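Local coordinates for uncharacterized protein (Thermus thermophilus HB8, PDB 6SCE), which cleaves DNA as a nuclease of Type III CRISPR defence that is activated by cyclic oligoadenylate, at residues Met587-Trp592 and Tyr605-Gly610; Tyr506-Ala511 and Arg618-Leu623; Glu455-Trp460 and Leu499-Ala504; Gln519-Gly524 and Asp543-His548; Arg549-Phe554 and Pro631-Gly636. One frame throughout, in Å; residues are numbered along the deposited sequence.

Contact 1: Met587-Trp592 and Tyr605-Gly610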
# COMPACT_ATOMS: atom_id res chain seq x y z
N MSE A 587 7.05 14.81 11.74
CA MSE A 587 7.76 14.62 13.00
C MSE A 587 8.16 16.00 13.46
O MSE A 587 8.96 16.65 12.79
CB MSE A 587 8.98 13.74 12.78
CG MSE A 587 8.72 12.53 11.88
SE MSE A 587 7.69 11.21 12.91
CE MSE A 587 9.15 10.47 14.00
N VAL A 588 7.59 16.46 14.57
CA VAL A 588 7.83 17.84 15.05
C VAL A 588 8.43 17.83 16.45
O VAL A 588 7.86 17.25 17.40
CB VAL A 588 6.53 18.68 15.12
CG1 VAL A 588 6.84 20.14 15.51
CG2 VAL A 588 5.79 18.65 13.79
N ALA A 589 9.58 18.48 16.58
CA ALA A 589 10.24 18.66 17.88
C ALA A 589 10.13 20.11 18.35
O ALA A 589 10.24 21.04 17.56
CB ALA A 589 11.71 18.27 17.78
N ARG A 590 9.91 20.30 19.64
CA ARG A 590 10.04 21.63 20.24
C ARG A 590 11.44 22.17 19.97
O ARG A 590 11.60 23.28 19.44
CB ARG A 590 9.78 21.58 21.74
CG ARG A 590 9.64 22.94 22.39
CD ARG A 590 9.82 22.88 23.90
NE ARG A 590 10.32 24.15 24.41
CZ ARG A 590 11.61 24.49 24.51
NH1 ARG A 590 11.92 25.69 24.99
NH2 ARG A 590 12.58 23.66 24.15
N ARG A 591 12.44 21.36 20.30
CA ARG A 591 13.85 21.71 20.10
C ARG A 591 14.65 20.61 19.38
O ARG A 591 14.77 19.50 19.89
CB ARG A 591 14.50 22.00 21.47
CG ARG A 591 15.84 22.74 21.41
CD ARG A 591 15.75 24.19 20.93
NE ARG A 591 14.71 24.97 21.62
CZ ARG A 591 14.74 26.29 21.84
NH1 ARG A 591 15.77 27.04 21.45
NH2 ARG A 591 13.72 26.87 22.47
N TRP A 592 15.20 20.94 18.22
CA TRP A 592 16.13 20.04 17.55
C TRP A 592 17.56 20.38 17.95
O TRP A 592 17.95 21.54 17.93
CB TRP A 592 16.00 20.13 16.02
CG TRP A 592 16.66 18.95 15.35
CD1 TRP A 592 17.99 18.80 15.07
CD2 TRP A 592 16.03 17.73 14.94
NE1 TRP A 592 18.22 17.58 14.49
CE2 TRP A 592 17.04 16.90 14.40
CE3 TRP A 592 14.71 17.27 14.98
CZ2 TRP A 592 16.76 15.63 13.90
CZ3 TRP A 592 14.44 16.01 14.47
CH2 TRP A 592 15.46 15.20 13.95
N TYR A 605 10.72 16.03 8.90
CA TYR A 605 11.17 16.45 10.22
C TYR A 605 11.14 17.97 10.34
O TYR A 605 11.70 18.67 9.48
CB TYR A 605 12.59 15.96 10.46
CG TYR A 605 12.65 14.48 10.67
CD1 TYR A 605 12.79 13.61 9.59
CD2 TYR A 605 12.55 13.93 11.93
CE1 TYR A 605 12.84 12.24 9.78
CE2 TYR A 605 12.60 12.57 12.13
CZ TYR A 605 12.74 11.73 11.05
OH TYR A 605 12.79 10.38 11.28
N MSE A 606 10.48 18.47 11.38
CA MSE A 606 10.38 19.91 11.61
C MSE A 606 10.62 20.24 13.06
O MSE A 606 10.59 19.37 13.94
CB MSE A 606 8.99 20.42 11.23
CG MSE A 606 8.69 20.16 9.76
SE MSE A 606 7.00 21.01 9.31
CE MSE A 606 7.63 22.84 8.87
N ALA A 607 10.88 21.53 13.32
CA ALA A 607 11.13 21.97 14.68
C ALA A 607 10.76 23.43 14.91
O ALA A 607 10.90 24.28 14.02
CB ALA A 607 12.59 21.72 15.05
N LEU A 608 10.27 23.71 16.12
CA LEU A 608 9.94 25.07 16.53
C LEU A 608 11.24 25.89 16.62
O LEU A 608 11.31 27.01 16.08
CB LEU A 608 9.16 25.09 17.85
CG LEU A 608 7.64 24.96 17.71
CD1 LEU A 608 7.25 23.69 16.97
CD2 LEU A 608 6.97 25.00 19.07
N GLU A 609 12.25 25.32 17.26
CA GLU A 609 13.60 25.89 17.25
C GLU A 609 14.65 24.82 16.95
O GLU A 609 14.47 23.65 17.29
CB GLU A 609 13.93 26.53 18.60
CG GLU A 609 13.05 27.70 19.00
CD GLU A 609 13.16 28.90 18.07
OE1 GLU A 609 14.14 28.99 17.29
OE2 GLU A 609 12.25 29.76 18.12
N GLY A 610 15.74 25.24 16.32
CA GLY A 610 16.90 24.38 16.11
C GLY A 610 16.88 23.67 14.78
O GLY A 610 15.93 23.76 14.00

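Contact 2: Tyr506-Ala511 and Arg618-Leu623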
# COMPACT_ATOMS: atom_id res chain seq x y z
N TYR A 506 -1.20 21.41 15.82
CA TYR A 506 -2.54 21.36 15.24
C TYR A 506 -3.05 22.72 14.77
O TYR A 506 -3.69 22.83 13.71
CB TYR A 506 -3.53 20.77 16.23
CG TYR A 506 -4.97 21.13 15.94
CD1 TYR A 506 -5.70 20.43 14.97
CD2 TYR A 506 -5.60 22.17 16.61
CE1 TYR A 506 -7.03 20.76 14.71
CE2 TYR A 506 -6.92 22.49 16.36
CZ TYR A 506 -7.63 21.79 15.40
OH TYR A 506 -8.93 22.13 15.15
N SER A 507 -2.79 23.77 15.56
CA SER A 507 -3.30 25.09 15.22
C SER A 507 -2.66 25.61 13.96
O SER A 507 -3.34 26.10 13.07
CB SER A 507 -3.11 26.09 16.37
OG SER A 507 -3.90 25.73 17.50
N HIS A 508 -1.34 25.52 13.87
CA HIS A 508 -0.66 26.01 12.69
C HIS A 508 -0.92 25.11 11.47
O HIS A 508 -0.92 25.60 10.34
CB HIS A 508 0.83 26.17 12.95
CG HIS A 508 1.14 27.25 13.93
ND1 HIS A 508 0.89 28.58 13.67
CD2 HIS A 508 1.66 27.20 15.18
CE1 HIS A 508 1.24 29.30 14.72
NE2 HIS A 508 1.72 28.49 15.65
N LEU A 509 -1.12 23.81 11.68
CA LEU A 509 -1.50 22.93 10.55
C LEU A 509 -2.83 23.34 10.00
O LEU A 509 -3.02 23.45 8.77
CB LEU A 509 -1.55 21.45 10.98
CG LEU A 509 -0.17 20.80 11.11
CD1 LEU A 509 -0.29 19.42 11.74
CD2 LEU A 509 0.56 20.72 9.77
N ASN A 510 -3.77 23.58 10.90
CA ASN A 510 -5.11 23.95 10.50
C ASN A 510 -5.14 25.28 9.75
O ASN A 510 -5.85 25.41 8.75
CB ASN A 510 -6.00 24.02 11.72
CG ASN A 510 -7.39 24.48 11.38
OD1 ASN A 510 -7.63 25.68 11.23
ND2 ASN A 510 -8.30 23.54 11.23
N ALA A 511 -4.36 26.26 10.20
CA ALA A 511 -4.28 27.55 9.50
C ALA A 511 -3.69 27.36 8.12
O ALA A 511 -4.13 27.99 7.16
CB ALA A 511 -3.46 28.57 10.30
N ARG A 618 11.68 24.52 9.77
CA ARG A 618 11.24 25.34 10.87
C ARG A 618 9.71 25.36 10.91
O ARG A 618 9.06 25.71 9.93
CB ARG A 618 11.82 26.75 10.75
CG ARG A 618 11.67 27.58 12.01
CD ARG A 618 12.24 28.99 11.85
NE ARG A 618 11.46 29.98 12.58
CZ ARG A 618 11.51 30.18 13.90
NH1 ARG A 618 12.32 29.46 14.68
NH2 ARG A 618 10.74 31.11 14.46
N PHE A 619 9.15 24.99 12.05
CA PHE A 619 7.71 24.97 12.23
C PHE A 619 7.34 26.22 13.03
O PHE A 619 7.94 26.45 14.08
CB PHE A 619 7.31 23.71 13.00
CG PHE A 619 5.83 23.49 13.06
CD1 PHE A 619 5.07 24.04 14.08
CD2 PHE A 619 5.20 22.72 12.09
CE1 PHE A 619 3.70 23.85 14.13
CE2 PHE A 619 3.83 22.52 12.13
CZ PHE A 619 3.08 23.09 13.15
N PRO A 620 6.35 27.01 12.61
CA PRO A 620 5.46 26.72 11.48
C PRO A 620 5.80 27.47 10.20
O PRO A 620 5.09 27.30 9.20
CB PRO A 620 4.11 27.23 11.99
CG PRO A 620 4.48 28.41 12.85
CD PRO A 620 5.76 28.00 13.53
N GLU A 621 6.86 28.29 10.23
CA GLU A 621 7.17 29.21 9.12
C GLU A 621 7.39 28.46 7.81
O GLU A 621 6.92 28.90 6.77
CB GLU A 621 8.42 30.07 9.41
CG GLU A 621 8.21 31.20 10.40
CD GLU A 621 8.19 30.75 11.86
OE1 GLU A 621 8.50 29.58 12.15
OE2 GLU A 621 7.86 31.60 12.72
N GLU A 622 8.11 27.35 7.87
CA GLU A 622 8.47 26.59 6.68
C GLU A 622 7.56 25.39 6.39
O GLU A 622 8.00 24.44 5.75
CB GLU A 622 9.92 26.12 6.77
CG GLU A 622 10.93 27.26 6.77
CD GLU A 622 12.35 26.76 6.69
OE1 GLU A 622 12.75 25.95 7.56
OE2 GLU A 622 13.08 27.18 5.76
N LEU A 623 6.30 25.43 6.84
CA LEU A 623 5.34 24.36 6.53
C LEU A 623 5.22 24.14 5.03
O LEU A 623 5.46 23.03 4.55
CB LEU A 623 3.95 24.66 7.10
CG LEU A 623 3.58 23.96 8.41
CD1 LEU A 623 2.16 24.35 8.80
CD2 LEU A 623 3.71 22.45 8.29

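Contact 3: Glu455-Trp460 and Leu499-Ala504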
# COMPACT_ATOMS: atom_id res chain seq x y z
N GLU A 455 3.41 30.21 25.03
CA GLU A 455 4.06 30.71 26.25
C GLU A 455 4.76 29.56 26.94
O GLU A 455 5.97 29.60 27.16
N ILE A 456 4.00 28.51 27.22
CA ILE A 456 4.56 27.31 27.86
C ILE A 456 5.77 26.78 27.11
O ILE A 456 6.76 26.35 27.72
CB ILE A 456 3.51 26.18 27.99
CG1 ILE A 456 2.37 26.61 28.93
CG2 ILE A 456 4.17 24.90 28.50
CD1 ILE A 456 1.30 25.56 29.12
N LEU A 457 5.69 26.80 25.78
CA LEU A 457 6.75 26.24 24.95
C LEU A 457 8.06 27.04 25.05
O LEU A 457 9.13 26.44 25.03
CB LEU A 457 6.27 26.10 23.49
CG LEU A 457 5.08 25.13 23.29
CD1 LEU A 457 4.59 25.13 21.85
CD2 LEU A 457 5.39 23.71 23.73
N ARG A 458 7.99 28.36 25.19
CA ARG A 458 9.21 29.14 25.49
C ARG A 458 9.87 28.74 26.82
O ARG A 458 11.10 28.68 26.90
CB ARG A 458 8.92 30.63 25.53
CG ARG A 458 8.49 31.20 24.19
CD ARG A 458 8.25 32.70 24.26
NE ARG A 458 7.13 33.07 23.39
CZ ARG A 458 5.90 33.38 23.79
NH1 ARG A 458 5.59 33.41 25.09
NH2 ARG A 458 4.97 33.67 22.89
N ARG A 459 9.06 28.43 27.83
CA ARG A 459 9.55 28.18 29.20
C ARG A 459 9.59 26.68 29.55
O ARG A 459 9.32 26.29 30.69
CB ARG A 459 8.66 28.94 30.20
CG ARG A 459 8.41 30.41 29.82
N TRP A 460 9.94 25.85 28.58
CA TRP A 460 9.79 24.39 28.74
C TRP A 460 10.55 23.80 29.96
O TRP A 460 10.18 22.73 30.45
CB TRP A 460 10.15 23.68 27.41
CG TRP A 460 9.93 22.21 27.42
CD1 TRP A 460 10.89 21.23 27.29
CD2 TRP A 460 8.68 21.52 27.58
NE1 TRP A 460 10.31 19.99 27.36
CE2 TRP A 460 8.95 20.14 27.54
CE3 TRP A 460 7.36 21.95 27.76
CZ2 TRP A 460 7.95 19.17 27.66
CZ3 TRP A 460 6.36 20.99 27.88
CH2 TRP A 460 6.67 19.61 27.84
N LEU A 499 0.63 18.18 25.51
CA LEU A 499 -0.54 18.91 24.99
C LEU A 499 -0.25 20.32 24.41
O LEU A 499 -0.84 20.70 23.38
CB LEU A 499 -1.66 18.97 26.04
CG LEU A 499 -3.00 19.56 25.56
CD1 LEU A 499 -3.49 18.87 24.29
CD2 LEU A 499 -4.07 19.49 26.64
N PRO A 500 0.64 21.09 25.06
CA PRO A 500 0.98 22.39 24.49
C PRO A 500 1.58 22.31 23.07
O PRO A 500 1.16 23.06 22.18
CB PRO A 500 1.99 22.96 25.49
CG PRO A 500 1.62 22.33 26.79
CD PRO A 500 1.16 20.94 26.43
N LEU A 501 2.56 21.44 22.87
CA LEU A 501 3.16 21.27 21.54
C LEU A 501 2.12 20.73 20.53
O LEU A 501 2.05 21.21 19.40
CB LEU A 501 4.37 20.35 21.61
CG LEU A 501 5.10 20.14 20.29
CD1 LEU A 501 5.59 21.44 19.68
CD2 LEU A 501 6.28 19.20 20.51
N GLU A 502 1.33 19.74 20.97
CA GLU A 502 0.27 19.15 20.12
C GLU A 502 -0.76 20.17 19.69
O GLU A 502 -1.20 20.15 18.54
CB GLU A 502 -0.45 18.02 20.85
CG GLU A 502 0.40 16.79 21.10
CD GLU A 502 -0.28 15.80 22.01
OE1 GLU A 502 -1.48 16.00 22.33
OE2 GLU A 502 0.40 14.82 22.38
N TYR A 503 -1.18 21.04 20.60
CA TYR A 503 -2.16 22.07 20.26
C TYR A 503 -1.58 23.13 19.33
O TYR A 503 -2.27 23.59 18.40
CB TYR A 503 -2.74 22.75 21.49
CG TYR A 503 -3.81 23.73 21.12
CD1 TYR A 503 -5.03 23.28 20.63
CD2 TYR A 503 -3.61 25.10 21.23
CE1 TYR A 503 -6.03 24.16 20.27
CE2 TYR A 503 -4.60 26.00 20.86
CZ TYR A 503 -5.81 25.52 20.39
OH TYR A 503 -6.82 26.39 20.02
N ALA A 504 -0.34 23.52 19.57
CA ALA A 504 0.36 24.46 18.68
C ALA A 504 0.53 23.88 17.29
O ALA A 504 0.36 24.57 16.29
CB ALA A 504 1.72 24.81 19.25

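Contact 4: Gln519-Gly524 and Asp543-His548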
# COMPACT_ATOMS: atom_id res chain seq x y z
N GLN A 519 -7.84 18.91 5.96
CA GLN A 519 -8.45 18.73 7.27
C GLN A 519 -7.38 18.26 8.28
O GLN A 519 -6.68 17.28 8.01
CB GLN A 519 -9.58 17.71 7.18
CG GLN A 519 -10.85 18.25 6.57
CD GLN A 519 -11.84 18.75 7.62
OE1 GLN A 519 -11.46 19.50 8.54
NE2 GLN A 519 -13.10 18.33 7.51
N ALA A 520 -7.27 18.96 9.41
CA ALA A 520 -6.35 18.59 10.50
C ALA A 520 -7.10 18.21 11.77
O ALA A 520 -8.19 18.71 12.03
CB ALA A 520 -5.37 19.71 10.78
N ARG A 521 -6.51 17.28 12.52
CA ARG A 521 -7.07 16.79 13.75
C ARG A 521 -5.97 16.64 14.78
O ARG A 521 -4.79 16.43 14.45
CB ARG A 521 -7.70 15.40 13.57
CG ARG A 521 -8.76 15.30 12.49
CD ARG A 521 -10.11 15.82 12.96
NE ARG A 521 -11.13 15.59 11.94
CZ ARG A 521 -11.43 16.44 10.97
NH1 ARG A 521 -10.83 17.62 10.86
NH2 ARG A 521 -12.37 16.11 10.09
N MSE A 522 -6.37 16.68 16.05
CA MSE A 522 -5.44 16.41 17.14
C MSE A 522 -5.31 14.91 17.26
O MSE A 522 -5.76 14.16 16.38
CB MSE A 522 -5.95 17.16 18.38
CG MSE A 522 -5.69 18.63 18.17
SE MSE A 522 -5.75 19.53 19.95
CE MSE A 522 -3.98 18.90 20.48
N GLY A 523 -4.67 14.46 18.34
CA GLY A 523 -4.29 13.09 18.52
C GLY A 523 -5.34 12.15 19.04
O GLY A 523 -6.48 12.53 19.33
N GLY A 524 -4.96 10.89 19.13
CA GLY A 524 -5.85 9.88 19.65
C GLY A 524 -5.39 8.48 19.31
O GLY A 524 -4.21 8.23 19.08
N ASP A 543 -0.28 11.68 17.74
CA ASP A 543 -0.38 13.06 18.27
C ASP A 543 -1.17 14.03 17.38
O ASP A 543 -1.49 15.15 17.78
CB ASP A 543 1.01 13.61 18.50
CG ASP A 543 1.76 12.85 19.59
OD1 ASP A 543 1.10 12.17 20.38
OD2 ASP A 543 3.00 12.92 19.60
N GLY A 544 -1.47 13.58 16.16
CA GLY A 544 -2.27 14.36 15.25
C GLY A 544 -2.43 13.61 13.93
O GLY A 544 -1.72 12.65 13.65
N VAL A 545 -3.39 14.04 13.14
CA VAL A 545 -3.57 13.48 11.81
C VAL A 545 -4.17 14.55 10.91
O VAL A 545 -4.98 15.38 11.33
CB VAL A 545 -4.40 12.17 11.85
CG1 VAL A 545 -5.80 12.40 12.39
CG2 VAL A 545 -4.45 11.49 10.49
N PHE A 546 -3.71 14.57 9.66
CA PHE A 546 -4.32 15.44 8.67
C PHE A 546 -4.39 14.74 7.32
O PHE A 546 -3.61 13.81 7.03
CB PHE A 546 -3.68 16.86 8.61
CG PHE A 546 -2.24 16.90 8.21
CD1 PHE A 546 -1.23 16.78 9.16
CD2 PHE A 546 -1.88 17.18 6.90
CE1 PHE A 546 0.10 16.85 8.79
CE2 PHE A 546 -0.54 17.27 6.52
CZ PHE A 546 0.45 17.10 7.46
N PHE A 547 -5.36 15.19 6.52
CA PHE A 547 -5.58 14.65 5.18
C PHE A 547 -5.52 15.81 4.19
O PHE A 547 -6.15 16.84 4.40
CB PHE A 547 -6.92 13.92 5.12
CG PHE A 547 -7.21 13.29 3.80
CD1 PHE A 547 -6.42 12.27 3.31
CD2 PHE A 547 -8.27 13.75 3.01
CE1 PHE A 547 -6.66 11.71 2.07
CE2 PHE A 547 -8.53 13.17 1.78
CZ PHE A 547 -7.72 12.15 1.31
N HIS A 548 -4.70 15.67 3.14
CA HIS A 548 -4.64 16.72 2.14
C HIS A 548 -4.42 16.11 0.77
O HIS A 548 -3.39 15.52 0.52
CB HIS A 548 -3.51 17.70 2.46
CG HIS A 548 -3.50 18.92 1.58
ND1 HIS A 548 -4.63 19.68 1.38
CD2 HIS A 548 -2.51 19.49 0.86
CE1 HIS A 548 -4.34 20.67 0.54
NE2 HIS A 548 -3.06 20.58 0.22
O HOH W 1 -2.99 15.53 20.27

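Contact 5: Arg549-Phe554 and Pro631-Gly636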
# COMPACT_ATOMS: atom_id res chain seq x y z
N ARG A 549 -5.43 16.23 -0.09
CA ARG A 549 -5.31 15.87 -1.51
C ARG A 549 -4.86 14.45 -1.85
O ARG A 549 -4.11 14.26 -2.79
CB ARG A 549 -4.39 16.88 -2.19
CG ARG A 549 -4.97 18.30 -2.10
CD ARG A 549 -4.24 19.29 -2.97
NE ARG A 549 -4.19 18.91 -4.39
CZ ARG A 549 -5.18 19.08 -5.28
NH1 ARG A 549 -6.35 19.60 -4.94
NH2 ARG A 549 -4.97 18.71 -6.53
N GLY A 550 -5.32 13.44 -1.11
CA GLY A 550 -4.96 12.03 -1.43
C GLY A 550 -3.73 11.47 -0.71
O GLY A 550 -3.17 10.38 -1.10
N ALA A 551 -3.30 12.21 0.31
CA ALA A 551 -2.27 11.71 1.23
C ALA A 551 -2.72 11.94 2.66
O ALA A 551 -3.11 13.05 3.05
CB ALA A 551 -0.93 12.36 0.96
N LEU A 552 -2.71 10.86 3.44
CA LEU A 552 -2.93 10.94 4.88
C LEU A 552 -1.59 11.17 5.57
O LEU A 552 -0.56 10.62 5.16
CB LEU A 552 -3.54 9.64 5.40
CG LEU A 552 -4.13 9.71 6.81
CD1 LEU A 552 -5.25 10.70 6.91
CD2 LEU A 552 -4.65 8.32 7.16
N TRP A 553 -1.61 11.98 6.63
CA TRP A 553 -0.42 12.28 7.42
C TRP A 553 -0.71 12.00 8.88
O TRP A 553 -1.76 12.40 9.38
CB TRP A 553 -0.04 13.76 7.33
CG TRP A 553 0.45 14.25 6.00
CD1 TRP A 553 -0.29 14.43 4.87
CD2 TRP A 553 1.77 14.69 5.69
NE1 TRP A 553 0.50 14.91 3.85
CE2 TRP A 553 1.77 15.10 4.33
CE3 TRP A 553 2.96 14.78 6.42
CZ2 TRP A 553 2.91 15.58 3.70
CZ3 TRP A 553 4.09 15.23 5.79
CH2 TRP A 553 4.06 15.62 4.43
N PHE A 554 0.21 11.30 9.54
CA PHE A 554 0.20 11.15 10.98
C PHE A 554 1.26 12.08 11.56
O PHE A 554 2.34 12.24 10.98
CB PHE A 554 0.52 9.71 11.37
CG PHE A 554 -0.50 8.72 10.92
CD1 PHE A 554 -1.86 8.98 11.09
CD2 PHE A 554 -0.12 7.52 10.34
CE1 PHE A 554 -2.81 8.06 10.67
CE2 PHE A 554 -1.06 6.60 9.93
CZ PHE A 554 -2.40 6.86 10.10
N PRO A 631 6.46 16.42 -2.73
CA PRO A 631 5.00 16.57 -2.62
C PRO A 631 4.24 15.25 -2.39
O PRO A 631 4.58 14.24 -3.00
CB PRO A 631 4.60 17.20 -3.96
CG PRO A 631 5.84 17.87 -4.47
CD PRO A 631 6.99 17.04 -3.96
N ALA A 632 3.26 15.28 -1.50
CA ALA A 632 2.42 14.12 -1.20
C ALA A 632 0.99 14.50 -1.54
O ALA A 632 0.53 15.55 -1.10
CB ALA A 632 2.51 13.77 0.28
N PRO A 633 0.26 13.67 -2.30
CA PRO A 633 0.74 12.38 -2.87
C PRO A 633 1.54 12.57 -4.15
O PRO A 633 1.42 13.61 -4.79
CB PRO A 633 -0.58 11.68 -3.21
CG PRO A 633 -1.47 12.80 -3.61
CD PRO A 633 -1.13 13.95 -2.67
N ARG A 634 2.32 11.57 -4.55
CA ARG A 634 3.12 11.66 -5.78
C ARG A 634 2.24 11.45 -7.00
O ARG A 634 1.32 10.63 -6.96
CB ARG A 634 4.24 10.62 -5.78
CG ARG A 634 5.25 10.80 -4.65
CD ARG A 634 6.34 9.75 -4.68
NE ARG A 634 6.11 8.65 -3.73
CZ ARG A 634 5.54 7.47 -4.00
NH1 ARG A 634 5.42 6.57 -3.03
NH2 ARG A 634 5.08 7.19 -5.22
N ARG A 635 2.50 12.21 -8.06
CA ARG A 635 1.87 11.96 -9.36
C ARG A 635 2.82 11.10 -10.18
O ARG A 635 3.95 11.51 -10.44
CB ARG A 635 1.63 13.26 -10.11
CG ARG A 635 0.55 14.15 -9.54
CD ARG A 635 0.32 15.34 -10.46
NE ARG A 635 -0.80 16.15 -9.99
CZ ARG A 635 -1.30 17.20 -10.64
NH1 ARG A 635 -0.78 17.58 -11.80
NH2 ARG A 635 -2.32 17.87 -10.12
N GLY A 636 2.38 9.92 -10.60
CA GLY A 636 3.25 9.00 -11.32
C GLY A 636 3.16 9.06 -12.83
O GLY A 636 4.04 8.56 -13.53
O HOH W 2 -0.70 15.82 1.39

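Contact 1: Met587-Trp592 and Tyr605-Gly610
Strand segments 587-589 and 605-607 run parallel with axes 4.6 Å apart, then both chains turn a corner at 590-591 and 608-609 and stay paired. Met606 N gives a nearly straight bond to Met587 O (2.8 Å), Met606 O takes Ala589 N, and Leu608 N reaches Ala589 O. At the corner Glu609 N bonds to Arg590 O, and just past it Trp592 N to Glu609 O (3.0 Å). Selenomethionine Met587 lies alongside Tyr605, its CG over one face of the phenol, 4.2 Å from the centroid. CH2 of Trp592 comes to 3.8 Å from Tyr605 CD2, the rings oblique with planes at 77°, and Trp592 CB rests on Ala607 CB. Helix 561-579 covers this face. Val588 projects from the other face and touches Leu608 CD1 through CG1 (3.9 Å). Arg591, bent at chi2 and chi3, lays its guanidinium flat on the stem of Glu609, whose CB is 3.3 Å from CZ. Arg591 NH1 and Glu609 OE1 stay 4.9 Å apart, and that carboxylate instead makes a long, weak ion pair with Arg618. Backbone amides therefore carry the polar bonding, while Arg591 and Glu609 meet by aliphatic contact, Arg591 NE buried and lacking a partner in the model.

Contact 2: Tyr506-Ala511 and Arg618-Leu623
The imidazole of His508 lies under the ring of Pro620, whose CG sits 3.6 Å from the His508 ring centroid and only 7° off its normal, a centred CH-pi contact. The histidine CG, anti to its own carbonyl carbon, is 3.5 Å from Pro620 CB. Outside the segments, His508 NE2 bonds to Glu454 OE2, which, with the proline over its face, helps to set the rotation of the ring and would probably favour a protonated imidazole. Pro620 CB also stands over one face of Phe619, toward its rim. Phe619 CZ comes to 3.8 Å from His508 CB, with the two ring planes 81° apart, and Leu509 CD2 lies at the edge of the phenyl. Leu623 completes the apolar surface: its CD2 is 3.9 Å from Leu509 CD2, the two side chains crossing at about a right angle, while its CD1 touches His508 O. An alanine in place of His508 would probably cost the proline its flat platform and Glu454 its partner, loosening the loop against the helix. A cis peptide precedes Pro620, which begins a type I turn to Leu623, and Arg618 N bonds to Glu622 OE1 (2.8 Å). Phe619 pairs through its backbone with Ala607, and its ring and Leu623 touch Met606, so this loop fills the angle between helix 499-513 and strand 603-607.

Contact 3: Glu455-Trp460 and Leu499-Ala504
Apolar side chains make up nearly all of the interface between the C-terminal end of helix 447-458 and the first turns of helix 499-513. Leu457 does most of the touching: with CG anti to the carbonyl carbon and chi2 extended at 175°, it splits its two methyls between successive turns. CD2 comes to 3.9 Å from Pro500 CB and 3.7 Å from Leu501 N, near Leu501 CB, while CD1 reaches up to Ala504 CB at 3.9 Å. Ile456 crosses Pro500 obliquely, its CD1 4.0 Å from Pro500 CG and its CG2 at a like distance; it is buried further against Phe476 of helix 473-484. Polar bonding lies outside the pair: Leu457 O receives Arg590 NE, and Tyr503 OH bonds to Arg444 O. Aromatic contact is likewise made elsewhere, as Tyr503 meets Trp480 edge-to-face. With side-chain carbons meeting carbons and a little helix backbone, the helices are held by shape and burial, Pro500 offering CG to Ile456 and CB to Leu457.

Contact 4: Gln519-Gly524 and Asp543-His548
Phe546 holds CG in the crowded position between backbone N and carbonyl carbon (chi1 63°), and Val545 does the same with CG1 (chi1 62°), whereas Arg521 sets CG anti to its carbonyl carbon and bends at chi2. Val545 CG1 thereby reaches Arg521 CB at 3.7 Å. On the other face Phe546 CB meets Ala520 CB at 4.0 Å, and its ring stacks on Trp553. Gln519 and Phe547 form an antiparallel hydrogen-bonded pair through both N and O, as do Arg521 and Val545; Arg521 N to Val545 O is short at 2.7 Å and nearly along the C=O axis, though bent at the hydrogen. These are neighbouring strands of the C-terminal sheet, whose sequence fits a PD-(D/E)XK nuclease: Asp543 would probably supply the motif's aspartate, with Glu556 and Lys558 on the next strand. Asp543 and Gly544 form a classic beta bulge against Val555, and Asp543 OD2 accepts Cys557 N. Next to the bulge one water bridges the strands, accepting from Gly523 N (2.8 Å) and donating to Asp543 O (2.9 Å). A CB on Gly523 would clash with Asp543 CA, and Met522 O is buried without a partner in the model. Arg521 NH1 donates to Gln519 OE1 and to Ala520 O, each 3.1 Å away; both oxygens lie near the guanidinium plane but receive the donor above their own carbonyl planes, while NE forms a salt bridge with Glu426.

Contact 5: Arg549-Phe554 and Pro631-Gly636
The turn of the beta hairpin formed by strands 541-548 and 551-558 meets the C-terminal tail here. Its tight part is Pro633, preceded by a cis peptide: CD lies just 3.0 Å from Arg549 O, CG is nearly as close to that oxygen, and CB is 3.6 Å from Gly550 O. Arg549 O is buried without a polar partner in the model, while Gly550 O accepts N6 of an adenine of the bound RNA, and Pro633 packs on an adenine base. An alanine in place of Pro633 would probably lose both the grip on the turn and part of the adenine contact. Ala551 CB adds a touch to Ala632 CB at 3.8 Å. The looser side is charged: Arg549 NH2 and Arg635 NH2 approach to 4.5 Å, a repulsion probably offset by Asp406, which forms a salt bridge with each. Toward the strand, Ala632 CB meets Trp553 CZ2 at 3.9 Å, and a water in the plane of the indole edge accepts from Trp553 NE1 (2.9 Å) and donates to Ala632 O (2.8 Å).

Contacts 1, 4 and 5 all reach the C-terminal mixed sheet, in which strands 519-528, 541-548, 551-558, 584-592 and 603-607 lie side by side. Contact 4 meets contact 5 through Phe546 O and Trp553 N. Contacts 2 and 3 use successive parts of helix 499-513 on that sheet, their centres about 14 Å apart; contact 1 lies about 11 Å from contact 2 and 12 Å from contact 3, centre to centre. Along the chain contact 3 closes first, contact 2 spans contacts 4 and 1, and contact 5 crosses contact 2. Contact 5 has its nearest atom about 3 Å from the bound RNA, contact 3 about 25 Å, so the probable nuclease domain extends outward from the nucleotide site.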